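Local coordinates for protein bacteriorhodopsin (Nanosalina sp., PDB 6EYU) that probably pumps protons inward across the cell membrane, driven by light absorbed by its bound retinal, at residues 164-169 / 218-223; 82-87 / 211-216; 69-74 / 121-126. One frame throughout, in Å; residues are numbered along the deposited sequence.

The three contacts run through one seven-helix bundle, that of the bacteriorhodopsin family. Contact 2 lies close to the centre of the chain and joins helix 72-93 to helix 198-230. It shares the first of these with contact 3 and the second with contact 1. Contact 1 is its immediate neighbour, with centres about 9 Å apart, and Tyr169 OH probably hydrogen-bonds to Phe211 O between them. Contact 3 lies about 22 Å from contact 2 and about 30 Å from contact 1, centre to centre, on the other side of the chain's centre from contact 1. Along the sequence contact 3 closes before contact 1 opens, whereas contact 2 interleaves with both, tying early and late helices together around the retinal.

Contact 1. Residues 164-169 / 218-223; sequences KILAGY and FLDMYL. With MUN ([(2~{S})-2,3-bis(oxidanyl)propyl] (~{E})-undec-2-enoate), chain L; MUN ([(2~{S})-2,3-bis(oxidanyl)propyl] (~{E})-undec-2-enoate), chain T.
Leu166 meets the facing helix with both of its methyl branches and with CG, and most of the contact is apolar packing built on it. Its CD2 lies 3.5 Å from Leu219 CD1, the two side chains sliding past each other in opposite directions. Leu166 and Leu223 instead reach toward each other tip to tip, with Leu166 CG 3.8 Å from Leu223 CD2. Ile165 CG2, the branch anti to the backbone N, meets the same Leu223 CD2 at 3.7 Å. The two segments run antiparallel at 169°, with axes 10.6 Å apart, as expected of the last two transmembrane helices in the seven-helix bundle of microbial rhodopsins. A second kind of contact sets a methyl against a carboxylate: Leu166 CD1 comes within 3.1 Å of Asp220 OD1, the side chains crossing at about a right angle. The hydrogen bonds of that carboxylate go to other helices, OD2 to His48 and OD1 to Thr91. Lipid makes the third kind. The monoacylglycerol of chain L packs against helix 198-230, its chain carbon CAM 3.4 Å from Phe218 CD2 and its ester oxygen OAB 3.3 Å from Tyr222 CB.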
loop_
_atom_site.group_PDB
_atom_site.type_symbol
_atom_site.label_atom_id
_atom_site.label_comp_id
_atom_site.label_asym_id
_atom_site.label_seq_id
_atom_site.Cartn_x
_atom_site.Cartn_y
_atom_site.Cartn_z
ATOM N N LYS A 164 -13.861 -19.492 15.964
ATOM C CA LYS A 164 -13.077 -19.699 17.176
ATOM C C LYS A 164 -11.994 -20.750 16.949
ATOM O O LYS A 164 -10.873 -20.612 17.438
ATOM C CB LYS A 164 -13.985 -20.129 18.331
ATOM C CG LYS A 164 -14.844 -19.007 18.893
ATOM C CD LYS A 164 -15.247 -19.280 20.333
ATOM C CE LYS A 164 -16.601 -19.967 20.414
ATOM N NZ LYS A 164 -17.698 -19.011 20.728
ATOM N N ILE A 165 -12.323 -21.780 16.177
ATOM C CA ILE A 165 -11.336 -22.772 15.767
ATOM C C ILE A 165 -10.210 -22.115 14.979
ATOM O O ILE A 165 -9.041 -22.213 15.349
ATOM C CB ILE A 165 -11.971 -23.874 14.898
ATOM C CG1 ILE A 165 -12.756 -24.853 15.773
ATOM C CG2 ILE A 165 -10.898 -24.614 14.115
ATOM C CD1 ILE A 165 -13.917 -25.511 15.060
ATOM N N LEU A 166 -10.575 -21.405 13.916
ATOM C CA LEU A 166 -9.594 -20.741 13.065
ATOM C C LEU A 166 -8.768 -19.748 13.874
ATOM O O LEU A 166 -7.542 -19.713 13.767
ATOM C CB LEU A 166 -10.293 -20.016 11.913
ATOM C CG LEU A 166 -10.767 -20.908 10.764
ATOM C CD1 LEU A 166 -11.880 -20.227 9.984
ATOM C CD2 LEU A 166 -9.606 -21.264 9.848
ATOM N N ALA A 167 -9.447 -18.926 14.668
ATOM C CA ALA A 167 -8.779 -17.901 15.459
ATOM C C ALA A 167 -7.723 -18.527 16.365
ATOM O O ALA A 167 -6.607 -18.022 16.473
ATOM C CB ALA A 167 -9.795 -17.129 16.287
ATOM N N GLY A 168 -8.057 -19.672 16.950
ATOM C CA GLY A 168 -7.094 -20.447 17.723
ATOM C C GLY A 168 -5.934 -20.924 16.870
ATOM O O GLY A 168 -4.773 -20.658 17.179
ATOM N N TYR A 169 -6.248 -21.726 15.859
ATOM C CA TYR A 169 -5.261 -22.163 14.881
ATOM C C TYR A 169 -4.259 -21.055 14.564
ATOM O O TYR A 169 -3.050 -21.243 14.705
ATOM C CB TYR A 169 -5.965 -22.619 13.600
ATOM C CG TYR A 169 -5.047 -23.257 12.582
ATOM C CD1 TYR A 169 -4.787 -24.621 12.622
ATOM C CD2 TYR A 169 -4.645 -22.552 11.456
ATOM C CE1 TYR A 169 -4.079 -25.244 11.613
ATOM C CE2 TYR A 169 -3.909 -23.159 10.456
ATOM C CZ TYR A 169 -3.621 -24.504 10.544
ATOM O OH TYR A 169 -2.880 -25.111 9.556
ATOM N N PHE A 218 -7.766 -23.818 2.819
ATOM C CA PHE A 218 -8.715 -24.925 2.799
ATOM C C PHE A 218 -9.509 -24.969 4.100
ATOM O O PHE A 218 -10.738 -24.882 4.092
ATOM C CB PHE A 218 -7.978 -26.251 2.597
ATOM C CG PHE A 218 -7.410 -26.422 1.218
ATOM C CD1 PHE A 218 -8.247 -26.519 0.119
ATOM C CD2 PHE A 218 -6.042 -26.365 1.007
ATOM C CE1 PHE A 218 -7.730 -26.612 -1.159
ATOM C CE2 PHE A 218 -5.518 -26.452 -0.269
ATOM C CZ PHE A 218 -6.364 -26.575 -1.354
ATOM N N LEU A 219 -8.790 -24.957 5.217
ATOM C CA LEU A 219 -9.405 -25.057 6.535
ATOM C C LEU A 219 -10.513 -24.019 6.689
ATOM O O LEU A 219 -11.600 -24.324 7.178
ATOM C CB LEU A 219 -8.346 -24.852 7.620
ATOM C CG LEU A 219 -8.559 -25.581 8.949
ATOM C CD1 LEU A 219 -8.670 -24.578 10.087
ATOM C CD2 LEU A 219 -9.784 -26.480 8.898
ATOM N N ASP A 220 -10.247 -22.806 6.215
ATOM C CA ASP A 220 -11.159 -21.685 6.416
ATOM C C ASP A 220 -12.442 -21.891 5.620
ATOM O O ASP A 220 -13.542 -21.692 6.135
ATOM C CB ASP A 220 -10.489 -20.377 5.992
ATOM C CG ASP A 220 -11.430 -19.191 6.059
ATOM O OD1 ASP A 220 -12.151 -19.060 7.071
ATOM O OD2 ASP A 220 -11.387 -18.344 5.141
ATOM N N MET A 221 -12.295 -22.329 4.374
ATOM C CA MET A 221 -13.412 -22.360 3.438
ATOM C C MET A 221 -14.294 -23.576 3.700
ATOM O O MET A 221 -15.518 -23.501 3.577
ATOM C CB MET A 221 -12.894 -22.389 1.999
ATOM C CG MET A 221 -12.297 -21.071 1.535
ATOM S SD MET A 221 -12.216 -20.932 -0.260
ATOM C CE MET A 221 -10.443 -20.890 -0.513
ATOM N N TYR A 222 -13.684 -24.643 4.205
ATOM C CA TYR A 222 -14.422 -25.855 4.541
ATOM C C TYR A 222 -15.179 -25.693 5.858
ATOM O O TYR A 222 -16.304 -26.171 5.998
ATOM C CB TYR A 222 -13.472 -27.052 4.624
ATOM C CG TYR A 222 -13.288 -27.780 3.310
ATOM C CD1 TYR A 222 -14.250 -28.665 2.843
ATOM C CD2 TYR A 222 -12.156 -27.573 2.531
ATOM C CE1 TYR A 222 -14.088 -29.328 1.641
ATOM C CE2 TYR A 222 -11.989 -28.228 1.326
ATOM C CZ TYR A 222 -12.956 -29.106 0.887
ATOM O OH TYR A 222 -12.789 -29.765 -0.310
ATOM N N LEU A 223 -14.587 -24.958 6.796
ATOM C CA LEU A 223 -15.218 -24.720 8.091
ATOM C C LEU A 223 -16.478 -23.874 7.930
ATOM O O LEU A 223 -17.509 -24.160 8.540
ATOM C CB LEU A 223 -14.241 -24.020 9.041
ATOM C CG LEU A 223 -13.776 -24.843 10.244
ATOM C CD1 LEU A 223 -13.516 -26.287 9.842
ATOM C CD2 LEU A 223 -12.532 -24.225 10.865
HETATM C CAR MUN L . -1.271 -28.571 -1.673
HETATM C CAQ MUN L . -2.397 -29.175 -0.834
HETATM C CAP MUN L . -2.219 -28.761 0.628
HETATM C CAO MUN L . -2.918 -29.778 1.533
HETATM C CAN MUN L . -3.741 -29.038 2.586
HETATM C CAM MUN L . -5.219 -29.399 2.421
HETATM C CAK MUN L . -5.747 -29.999 3.725
HETATM C CAH MUN L . -6.473 -28.912 4.520
HETATM C CAF MUN L . -7.552 -29.546 5.401
HETATM C CAC MUN L . -8.993 -29.205 5.016
HETATM C CAA MUN L . -10.067 -29.763 5.955
HETATM O OAD MUN L . -9.855 -30.772 6.626
HETATM O OAB MUN L . -11.289 -29.177 5.838
HETATM C CAE MUN L . -12.306 -30.123 6.181
HETATM C CAG MUN L . -12.844 -29.812 7.579
HETATM O OAJ MUN L . -12.746 -28.407 7.826
HETATM C CAI MUN L . -14.308 -30.245 7.669
HETATM O OAL MUN L . -15.015 -29.781 6.516
HETATM C CAN MUN T . -5.950 -35.233 -3.975
HETATM C CAM MUN T . -6.767 -35.068 -2.692
HETATM C CAK MUN T . -8.259 -35.119 -3.028
HETATM C CAH MUN T . -9.077 -35.000 -1.740
HETATM C CAF MUN T . -10.546 -34.739 -2.089
HETATM C CAC MUN T . -11.530 -34.847 -0.918
HETATM C CAA MUN T . -12.874 -34.139 -1.110
HETATM O OAD MUN T . -13.197 -33.689 -2.211
HETATM O OAB MUN T . -13.741 -34.272 -0.070
HETATM C CAE MUN T . -14.076 -32.983 0.452
HETATM C CAG MUN T . -15.533 -32.656 0.117
HETATM O OAJ MUN T . -16.127 -33.763 -0.566
HETATM C CAI MUN T . -16.306 -32.379 1.409
HETATM O OAL MUN T . -17.710 -32.377 1.134
#

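Contact 2. Residues 82-87 / 211-216; sequences PLILLA and FCKQVY. With RET (retinal), chain D; MUN ([(2~{S})-2,3-bis(oxidanyl)propyl] (~{E})-undec-2-enoate), chain O; MUN ([(2~{S})-2,3-bis(oxidanyl)propyl] (~{E})-undec-2-enoate), chain M.
The phenol of Tyr216 donates a hydrogen bond to the backbone oxygen of Ile84, with 2.8 Å between Tyr216 OH and Ile84 O. The hydroxyl approaches at a C=O...donor angle of 149° and is tilted a little from the carbonyl plane, while the oxygen in turn lies at the edge of the tyrosine ring. An apolar contact holds the same ring: Ile84 CG2 packs 3.7 Å from Tyr216 CE2, the two side chains crossing obliquely. The methyl of Ala87 lies beside the hydroxyl, CB 3.6 Å from Tyr216 OH. A phenylalanine in place of Tyr216 would probably leave Ile84 O without its hydroxyl partner and the ring tied to helix 72-93 by packing alone.

The other branch of Ile84 touches the chromophore. Its CD1 rests 3.4 Å from Cys212 O and 3.9 Å from the retinal methyl C20, which Cys212 CB approaches from the other segment at 3.8 Å. Lys213 is bonded covalently to the retinal, NZ to C15 at 1.3 Å, the Schiff-base linkage characteristic of retinal proteins. Its side chain runs straight as far as CE and then bends at chi4 (82°), which brings NZ round to the end of the polyene.

The retinal lysine itself sits in a wider pi-type turn at 211-214, and helix 72-93 is kinked at Pro82. The segment axes cross at 47°. Around them the bundle closes in, with Ile51 of helix 42-63 against both Ile84 and Lys213, Tyr20 of helix 14-38 against Lys213, Leu107 and Glu111 of helix 101-124 against Leu85, and Ile170 of helix 157-183 against Tyr216.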
loop_
_atom_site.group_PDB
_atom_site.type_symbol
_atom_site.label_atom_id
_atom_site.label_comp_id
_atom_site.label_asym_id
_atom_site.label_seq_id
_atom_site.Cartn_x
_atom_site.Cartn_y
_atom_site.Cartn_z
ATOM N N PRO A 82 -1.573 -9.774 6.610
ATOM C CA PRO A 82 -2.796 -8.992 6.741
ATOM C C PRO A 82 -3.982 -9.628 6.024
ATOM O O PRO A 82 -5.119 -9.504 6.481
ATOM C CB PRO A 82 -2.426 -7.661 6.090
ATOM C CG PRO A 82 -0.965 -7.526 6.342
ATOM C CD PRO A 82 -0.403 -8.923 6.326
ATOM N N LEU A 83 -3.706 -10.368 4.955
ATOM C CA LEU A 83 -4.759 -11.026 4.192
ATOM C C LEU A 83 -5.290 -12.239 4.948
ATOM O O LEU A 83 -6.500 -12.406 5.100
ATOM C CB LEU A 83 -4.233 -11.456 2.822
ATOM C CG LEU A 83 -3.937 -10.312 1.851
ATOM C CD1 LEU A 83 -3.377 -10.850 0.543
ATOM C CD2 LEU A 83 -5.190 -9.486 1.603
ATOM N N ILE A 84 -4.376 -13.046 5.472
ATOM C CA ILE A 84 -4.735 -14.114 6.396
ATOM C C ILE A 84 -5.722 -13.610 7.446
ATOM O O ILE A 84 -6.716 -14.274 7.743
ATOM C CB ILE A 84 -3.492 -14.679 7.107
ATOM C CG1 ILE A 84 -2.780 -15.686 6.202
ATOM C CG2 ILE A 84 -3.884 -15.335 8.422
ATOM C CD1 ILE A 84 -1.297 -15.811 6.475
ATOM N N LEU A 85 -5.507 -12.384 7.913
ATOM C CA LEU A 85 -6.325 -11.821 8.981
ATOM C C LEU A 85 -7.623 -11.241 8.429
ATOM O O LEU A 85 -8.676 -11.355 9.054
ATOM C CB LEU A 85 -5.548 -10.737 9.730
ATOM C CG LEU A 85 -4.438 -11.241 10.653
ATOM C CD1 LEU A 85 -3.883 -10.101 11.492
ATOM C CD2 LEU A 85 -4.948 -12.365 11.542
ATOM N N LEU A 86 -7.543 -10.620 7.256
ATOM C CA LEU A 86 -8.741 -10.231 6.520
ATOM C C LEU A 86 -9.713 -11.402 6.441
ATOM O O LEU A 86 -10.906 -11.251 6.704
ATOM C CB LEU A 86 -8.376 -9.767 5.108
ATOM C CG LEU A 86 -9.540 -9.187 4.303
ATOM C CD1 LEU A 86 -10.191 -8.039 5.060
ATOM C CD2 LEU A 86 -9.076 -8.732 2.928
ATOM N N ALA A 87 -9.190 -12.570 6.088
ATOM C CA ALA A 87 -10.000 -13.777 5.986
ATOM C C ALA A 87 -10.639 -14.109 7.331
ATOM O O ALA A 87 -11.836 -14.380 7.411
ATOM C CB ALA A 87 -9.146 -14.941 5.507
ATOM N N PHE A 211 1.431 -24.102 6.881
ATOM C CA PHE A 211 0.267 -24.366 7.718
ATOM C C PHE A 211 -0.601 -23.119 7.868
ATOM O O PHE A 211 -1.803 -23.221 8.120
ATOM C CB PHE A 211 0.703 -24.874 9.094
ATOM C CG PHE A 211 1.022 -26.342 9.123
ATOM C CD1 PHE A 211 0.007 -27.280 9.217
ATOM C CD2 PHE A 211 2.313 -26.785 8.887
ATOM C CE1 PHE A 211 0.281 -28.632 9.130
ATOM C CE2 PHE A 211 2.598 -28.136 8.819
ATOM C CZ PHE A 211 1.580 -29.061 8.938
ATOM N N CYS A 212 -0.017 -21.953 7.610
ATOM C CA CYS A 212 -0.710 -20.686 7.844
ATOM C C CYS A 212 -1.314 -20.127 6.556
ATOM O O CYS A 212 -2.074 -19.160 6.587
ATOM C CB CYS A 212 0.246 -19.660 8.455
ATOM S SG CYS A 212 0.916 -20.137 10.065
ATOM N N LYS A 213 -0.928 -20.707 5.425
ATOM C CA LYS A 213 -1.397 -20.253 4.120
ATOM C C LYS A 213 -2.073 -21.404 3.365
ATOM O O LYS A 213 -3.296 -21.428 3.222
ATOM C CB LYS A 213 -0.224 -19.697 3.310
ATOM C CG LYS A 213 0.346 -18.448 3.988
ATOM C CD LYS A 213 1.518 -17.863 3.198
ATOM C CE LYS A 213 2.050 -16.596 3.875
ATOM N NZ LYS A 213 2.971 -16.966 4.961
ATOM N N GLN A 214 -1.274 -22.356 2.892
ATOM C CA GLN A 214 -1.790 -23.450 2.074
ATOM C C GLN A 214 -2.885 -24.208 2.818
ATOM O O GLN A 214 -4.020 -24.297 2.349
ATOM C CB GLN A 214 -0.662 -24.410 1.691
ATOM C CG GLN A 214 0.051 -24.044 0.399
ATOM C CD GLN A 214 1.410 -23.415 0.640
ATOM O OE1 GLN A 214 2.406 -23.814 0.037
ATOM N NE2 GLN A 214 1.450 -22.408 1.503
ATOM N N VAL A 215 -2.553 -24.701 4.007
ATOM C CA VAL A 215 -3.497 -25.466 4.813
ATOM C C VAL A 215 -4.662 -24.588 5.259
ATOM O O VAL A 215 -5.812 -25.027 5.275
ATOM C CB VAL A 215 -2.814 -26.055 6.062
ATOM C CG1 VAL A 215 -3.840 -26.724 6.963
ATOM C CG2 VAL A 215 -1.727 -27.038 5.657
ATOM N N TYR A 216 -4.358 -23.340 5.600
ATOM C CA TYR A 216 -5.318 -22.470 6.269
ATOM C C TYR A 216 -6.447 -22.085 5.318
ATOM O O TYR A 216 -7.611 -22.027 5.714
ATOM C CB TYR A 216 -4.618 -21.211 6.783
ATOM C CG TYR A 216 -5.558 -20.073 7.114
ATOM C CD1 TYR A 216 -6.405 -20.149 8.212
ATOM C CD2 TYR A 216 -5.450 -18.852 6.459
ATOM C CE1 TYR A 216 -7.185 -19.074 8.591
ATOM C CE2 TYR A 216 -6.224 -17.769 6.832
ATOM C CZ TYR A 216 -7.093 -17.887 7.895
ATOM O OH TYR A 216 -7.879 -16.818 8.258
HETATM C C1 RET D . 8.375 -10.659 13.076
HETATM C C2 RET D . 9.253 -9.461 13.449
HETATM C C3 RET D . 9.561 -9.434 14.946
HETATM C C4 RET D . 8.280 -9.209 15.744
HETATM C C5 RET D . 7.151 -10.094 15.215
HETATM C C6 RET D . 7.179 -10.769 14.032
HETATM C C7 RET D . 6.055 -11.609 13.668
HETATM C C8 RET D . 6.027 -12.260 12.471
HETATM C C9 RET D . 4.849 -13.000 12.096
HETATM C C10 RET D . 4.803 -13.713 10.902
HETATM C C11 RET D . 3.731 -14.531 10.480
HETATM C C12 RET D . 3.972 -15.027 9.203
HETATM C C13 RET D . 3.061 -15.771 8.422
HETATM C C14 RET D . 3.421 -16.200 7.137
HETATM C C15 RET D . 2.594 -16.844 6.221
HETATM C C16 RET D . 7.825 -10.475 11.660
HETATM C C17 RET D . 9.184 -11.955 13.162
HETATM C C18 RET D . 5.910 -10.254 16.096
HETATM C C19 RET D . 3.649 -13.039 13.044
HETATM C C20 RET D . 1.687 -16.134 8.991
HETATM C CAR MUN O . -1.500 -6.822 -2.699
HETATM C CAQ MUN O . -1.826 -8.002 -3.616
HETATM C CAP MUN O . -3.313 -8.333 -3.496
HETATM C CAO MUN O . -3.747 -8.168 -2.040
HETATM C CAN MUN O . -5.224 -7.783 -2.000
HETATM C CAM MUN O . -5.914 -8.316 -3.255
HETATM C CAK MUN O . -7.172 -9.077 -2.842
HETATM C CAH MUN O . -7.922 -8.250 -1.799
HETATM C CAF MUN O . -9.427 -8.357 -2.045
HETATM C CAC MUN O . -10.264 -8.600 -0.789
HETATM C CAA MUN O . -11.766 -8.764 -1.022
HETATM O OAD MUN O . -12.209 -9.058 -2.132
HETATM O OAB MUN O . -12.540 -8.574 0.080
HETATM C CAE MUN O . -13.269 -7.355 -0.065
HETATM C CAG MUN O . -14.769 -7.653 -0.017
HETATM O OAJ MUN O . -15.156 -7.937 1.330
HETATM C CAI MUN O . -15.545 -6.438 -0.527
HETATM O OAL MUN O . -16.929 -6.588 -0.203
HETATM C CAN MUN M . -1.713 -4.377 3.296
HETATM C CAM MUN M . -2.536 -5.424 2.543
HETATM C CAK MUN M . -3.944 -4.879 2.285
HETATM C CAH MUN M . -4.330 -5.164 0.831
HETATM C CAF MUN M . -5.804 -4.817 0.583
HETATM C CAC MUN M . -6.825 -5.347 1.596
HETATM C CAA MUN M . -8.204 -4.679 1.542
HETATM O OAD MUN M . -8.482 -3.882 0.645
HETATM O OAB MUN M . -9.115 -5.167 2.429
HETATM C CAE MUN M . -9.993 -4.112 2.839
HETATM C CAG MUN M . -11.438 -4.479 2.491
HETATM O OAJ MUN M . -11.488 -5.828 2.019
HETATM C CAI MUN M . -12.313 -4.340 3.738
HETATM O OAL MUN M . -13.692 -4.335 3.356
#

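Contact 3. Residues 69-74 / 121-126; sequences SDYAWY and AQAQGS
Gln122 projects its carboxamide between two tyrosines, Tyr71 and Tyr74, and meets each in a different way. Over Tyr71 the amide is only moderately inclined, the ring and amide planes being 24° apart. NE2 sits above one face of that ring, displaced toward the rim, with Tyr71 CE1 its nearest ring atom at 3.4 Å. Tyr74 is turned much more steeply, its ring plane 56° from the amide. Here the amide stands at the ring edge, and Gln122 OE1 comes within 3.0 Å of Tyr74 CE2. The hydroxyl of Tyr74 has Trp181, on helix 157-183, as its stronger polar partner.

In Gln122, CG is anti to the backbone N and the chain is extended beyond it, which sets the amide carbon CD out at the two tyrosines. With its plane at this modest angle to the Tyr71 ring, the N-H groups are directed mostly across the face, to Asp70 O and a water. The bond from Gln122 NE2 to Asp70 O is 3.0 Å long and nearly straight at 174°, although the donor stands well above the carbonyl plane. The water lies 2.8 Å from Gln122 NE2. It also hydrogen-bonds to Tyr71 OH at 2.9 Å, so it bridges the amide and the phenol beneath it. Past the amide, Tyr71 OH rests 3.5 Å from Ala123 CA.

Phe67 of a neighbouring subunit packs edge-to-face against Tyr71, which places the contact beside a subunit interface. Two helix ends meet here: Tyr71 occupies the N-cap position of helix 72-93, and Gly125, with positive phi, is the C-prime residue of a Schellman motif that terminates helix 101-124.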
loop_
_atom_site.group_PDB
_atom_site.type_symbol
_atom_site.label_atom_id
_atom_site.label_comp_id
_atom_site.label_asym_id
_atom_site.label_seq_id
_atom_site.Cartn_x
_atom_site.Cartn_y
_atom_site.Cartn_z
ATOM N N SER A 69 16.176 -10.061 -1.683
ATOM C CA SER A 69 16.315 -11.405 -1.130
ATOM C C SER A 69 16.478 -11.361 0.386
ATOM O O SER A 69 15.919 -12.192 1.102
ATOM C CB SER A 69 17.515 -12.115 -1.759
ATOM O OG SER A 69 17.349 -12.256 -3.159
ATOM N N ASP A 70 17.354 -10.478 0.855
ATOM C CA ASP A 70 17.711 -10.429 2.268
ATOM C C ASP A 70 16.484 -10.125 3.121
ATOM O O ASP A 70 16.480 -10.368 4.328
ATOM C CB ASP A 70 18.789 -9.369 2.508
ATOM C CG ASP A 70 20.189 -9.896 2.264
ATOM O OD1 ASP A 70 20.366 -11.133 2.251
ATOM O OD2 ASP A 70 21.115 -9.075 2.101
ATOM N N TYR A 71 15.425 -9.643 2.477
ATOM C CA TYR A 71 14.269 -9.117 3.194
ATOM C C TYR A 71 12.976 -9.752 2.694
ATOM O O TYR A 71 11.901 -9.163 2.810
ATOM C CB TYR A 71 14.192 -7.598 3.036
ATOM C CG TYR A 71 15.280 -6.851 3.772
ATOM C CD1 TYR A 71 15.116 -6.482 5.101
ATOM C CD2 TYR A 71 16.514 -6.623 3.179
ATOM C CE1 TYR A 71 16.124 -5.840 5.794
ATOM C CE2 TYR A 71 17.527 -5.978 3.862
ATOM C CZ TYR A 71 17.327 -5.588 5.169
ATOM O OH TYR A 71 18.334 -4.949 5.855
ATOM N N ALA A 72 13.083 -10.958 2.145
ATOM C CA ALA A 72 11.983 -11.553 1.395
ATOM C C ALA A 72 10.839 -11.945 2.325
ATOM O O ALA A 72 9.668 -11.761 1.991
ATOM C CB ALA A 72 12.470 -12.765 0.615
ATOM N N TRP A 73 11.181 -12.488 3.488
ATOM C CA TRP A 73 10.176 -12.861 4.478
ATOM C C TRP A 73 9.289 -11.668 4.816
ATOM O O TRP A 73 8.072 -11.804 4.947
ATOM C CB TRP A 73 10.843 -13.387 5.751
ATOM C CG TRP A 73 11.514 -14.714 5.573
ATOM C CD1 TRP A 73 11.007 -15.812 4.940
ATOM C CD2 TRP A 73 12.769 -15.120 6.132
ATOM N NE1 TRP A 73 11.903 -16.851 5.006
ATOM C CE2 TRP A 73 13.001 -16.446 5.717
ATOM C CE3 TRP A 73 13.733 -14.480 6.916
ATOM C CZ2 TRP A 73 14.154 -17.146 6.066
ATOM C CZ3 TRP A 73 14.883 -15.171 7.251
ATOM C CH2 TRP A 73 15.084 -16.490 6.824
ATOM N N TYR A 74 9.905 -10.498 4.952
ATOM C CA TYR A 74 9.172 -9.283 5.291
ATOM C C TYR A 74 8.309 -8.831 4.118
ATOM O O TYR A 74 7.147 -8.465 4.296
ATOM C CB TYR A 74 10.143 -8.167 5.681
ATOM C CG TYR A 74 11.096 -8.549 6.790
ATOM C CD1 TYR A 74 10.619 -8.952 8.030
ATOM C CD2 TYR A 74 12.462 -8.634 6.558
ATOM C CE1 TYR A 74 11.480 -9.364 9.029
ATOM C CE2 TYR A 74 13.332 -9.043 7.550
ATOM C CZ TYR A 74 12.836 -9.404 8.784
ATOM O OH TYR A 74 13.699 -9.807 9.777
ATOM N N ALA A 121 14.180 -4.069 12.592
ATOM C CA ALA A 121 15.113 -4.738 13.491
ATOM C C ALA A 121 16.325 -5.250 12.721
ATOM O O ALA A 121 17.464 -4.906 13.041
ATOM C CB ALA A 121 14.421 -5.884 14.213
ATOM N N GLN A 122 16.074 -6.020 11.667
ATOM C CA GLN A 122 17.151 -6.555 10.841
ATOM C C GLN A 122 17.978 -5.424 10.239
ATOM O O GLN A 122 19.208 -5.477 10.235
ATOM C CB GLN A 122 16.588 -7.435 9.725
ATOM C CG GLN A 122 17.652 -8.201 8.953
ATOM C CD GLN A 122 17.078 -8.996 7.797
ATOM O OE1 GLN A 122 16.190 -9.829 7.981
ATOM N NE2 GLN A 122 17.606 -8.765 6.601
ATOM N N ALA A 123 17.295 -4.425 9.692
ATOM C CA ALA A 123 17.962 -3.347 8.970
ATOM C C ALA A 123 18.774 -2.481 9.929
ATOM O O ALA A 123 19.812 -1.936 9.557
ATOM C CB ALA A 123 16.941 -2.501 8.227
ATOM N N GLN A 124 18.329 -2.412 11.180
ATOM C CA GLN A 124 18.972 -1.559 12.174
ATOM C C GLN A 124 20.038 -2.328 12.948
ATOM O O GLN A 124 20.841 -1.734 13.668
ATOM C CB GLN A 124 17.932 -0.999 13.147
ATOM C CG GLN A 124 17.051 0.090 12.556
ATOM C CD GLN A 124 16.096 0.682 13.574
ATOM O OE1 GLN A 124 16.323 0.593 14.781
ATOM N NE2 GLN A 124 15.017 1.286 13.091
ATOM N N GLY A 125 19.972 -3.654 12.884
ATOM C CA GLY A 125 20.731 -4.503 13.794
ATOM C C GLY A 125 20.376 -4.239 15.244
ATOM O O GLY A 125 21.224 -4.346 16.131
ATOM N N SER A 126 19.113 -3.907 15.486
ATOM C CA SER A 126 18.652 -3.551 16.824
ATOM C C SER A 126 17.379 -4.315 17.168
ATOM O O SER A 126 16.502 -4.489 16.322
ATOM C CB SER A 126 18.393 -2.045 16.910
ATOM O OG SER A 126 17.961 -1.677 18.209
HETATM O O HOH W 1 19.830 -7.162 6.969
#